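Local atomic coordinates of hypothetical conserved protein (Geobacillus kaustophilus, PDB entry 2R5X), a protein that is of unknown function and belongs to the YugN-like family, folding as a curved antiparallel sheet with a long C-terminal helix. Residues T8-Q13 against L76-G81. The protein carries 1 engineered substitution. Sequence-based numbering, arbitrary orientation.
Engineered in segment 76-81: Met80 (natural residue Leu).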
# COMPACT_ATOMS: atom_id res chain seq x y z
N THR A 8 -10.45 5.53 2.22
CA THR A 8 -9.82 5.61 0.90
C THR A 8 -10.66 4.87 -0.14
O THR A 8 -10.52 5.09 -1.34
CB THR A 8 -8.41 4.98 0.90
OG1 THR A 8 -8.52 3.58 1.22
CG2 THR A 8 -7.48 5.69 1.91
N GLY A 9 -11.51 3.95 0.32
CA GLY A 9 -12.31 3.10 -0.55
C GLY A 9 -11.64 1.80 -0.97
O GLY A 9 -12.26 0.98 -1.65
N LEU A 10 -10.39 1.61 -0.56
CA LEU A 10 -9.56 0.49 -1.05
C LEU A 10 -10.03 -0.87 -0.56
O LEU A 10 -9.92 -1.87 -1.28
CB LEU A 10 -8.08 0.71 -0.71
CG LEU A 10 -7.40 1.89 -1.43
CD1 LEU A 10 -5.92 1.99 -1.08
CD2 LEU A 10 -7.57 1.76 -2.93
N GLU A 11 -10.59 -0.90 0.65
CA GLU A 11 -11.01 -2.15 1.28
C GLU A 11 -12.32 -2.71 0.70
O GLU A 11 -12.77 -3.79 1.11
CB GLU A 11 -11.18 -1.97 2.80
CG GLU A 11 -10.02 -1.26 3.52
CD GLU A 11 -10.26 0.24 3.72
OE1 GLU A 11 -10.77 0.90 2.80
OE2 GLU A 11 -9.94 0.75 4.81
N ASN A 12 -12.92 -1.98 -0.24
CA ASN A 12 -14.27 -2.29 -0.75
C ASN A 12 -14.31 -3.04 -2.08
O ASN A 12 -15.39 -3.44 -2.53
CB ASN A 12 -15.12 -1.01 -0.85
CG ASN A 12 -15.31 -0.31 0.49
OD1 ASN A 12 -15.43 -0.96 1.54
ND2 ASN A 12 -15.36 1.01 0.46
N GLN A 13 -13.15 -3.23 -2.70
CA GLN A 13 -13.08 -3.99 -3.95
C GLN A 13 -11.81 -4.83 -4.06
O GLN A 13 -10.78 -4.53 -3.45
CB GLN A 13 -13.27 -3.07 -5.18
CG GLN A 13 -12.00 -2.47 -5.78
CD GLN A 13 -11.32 -1.46 -4.87
OE1 GLN A 13 -11.87 -0.39 -4.60
NE2 GLN A 13 -10.12 -1.78 -4.42
N LEU A 76 -6.36 -4.27 2.44
CA LEU A 76 -6.63 -3.90 3.82
C LEU A 76 -6.45 -2.39 3.99
O LEU A 76 -6.09 -1.70 3.05
CB LEU A 76 -5.70 -4.68 4.75
CG LEU A 76 -5.77 -6.21 4.64
CD1 LEU A 76 -4.53 -6.84 5.25
CD2 LEU A 76 -7.04 -6.77 5.30
N THR A 77 -6.70 -1.88 5.19
CA THR A 77 -6.56 -0.46 5.47
C THR A 77 -5.09 -0.06 5.41
O THR A 77 -4.25 -0.66 6.10
CB THR A 77 -7.18 -0.11 6.83
OG1 THR A 77 -8.56 -0.52 6.83
CG2 THR A 77 -7.11 1.39 7.12
N PRO A 78 -4.76 0.93 4.55
CA PRO A 78 -3.37 1.40 4.42
C PRO A 78 -2.87 2.06 5.68
O PRO A 78 -3.66 2.68 6.41
CB PRO A 78 -3.45 2.42 3.28
CG PRO A 78 -4.69 2.07 2.54
CD PRO A 78 -5.64 1.65 3.61
N ILE A 79 -1.58 1.91 5.95
CA ILE A 79 -0.95 2.49 7.13
C ILE A 79 0.28 3.32 6.77
O ILE A 79 0.82 3.18 5.68
CB ILE A 79 -0.58 1.43 8.22
CG1 ILE A 79 0.47 0.44 7.72
CG2 ILE A 79 -1.82 0.70 8.72
CD1 ILE A 79 1.45 -0.02 8.78
N MET A 80 0.69 4.20 7.69
CA MET A 80 2.00 4.85 7.61
C MET A 80 2.85 4.43 8.80
O MET A 80 2.53 4.76 9.94
CB MET A 80 1.90 6.38 7.54
CG MET A 80 3.08 7.02 6.82
SD MET A 80 3.28 8.81 7.00
CE MET A 80 1.64 9.45 6.82
N GLY A 81 3.93 3.71 8.51
CA GLY A 81 4.90 3.34 9.54
C GLY A 81 6.03 4.35 9.65
O GLY A 81 6.25 5.16 8.75
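Thr8 lies within the loop that links strand 3-4 to strand 14-16. Thr8 OG1 accepts the backbone N-H of Leu10, with 3.2 Å between Thr8 OG1 and Leu10 N, an almost straight bond (162°) that closes an ST turn. The same Thr8 OG1 lies 4.2 Å from Pro78 CD, a loose van der Waals approach to the proline ring. Gly9 follows with a positive phi, where a CB would collide with the carbonyl O of Thr8; its own carbonyl accepts from Lys113 of helix 99-117 and, weakly, from Asn12 N. Leu10, tied by its N-H to the turn, directs its buried side chain between helix and sheet: Leu10 CD1 meets Pro78 CG at 3.8 Å, the two groups crossing obliquely, while the side chain also touches Leu116. The loop packs against the irregular stretch 76-78 that interrupts strand 71-84, a strand of the antiparallel sheet that pairs with 3-4 and 14-16, the strands flanking the loop, and with 51-61. Glu11 makes the one hydrogen bond between the segments. Its CG stands anti to the carbonyl carbon, and a bend at chi2 (96°) swings the carboxylate over to Thr77, with Glu11 CG passing 3.8 Å from Leu76 C on the way. Glu11 OE2 then receives the proton of Thr77 OG1 at 2.8 Å through its anti lone pair, the one facing away from OE1. Thr77 meets it with OG1 anti to its own carbonyl carbon (chi1 -57°), and Thr77 CG2, the methyl, also sits 3.7 Å from Glu11 OE2, so one carboxylate oxygen faces both branches of the threonine.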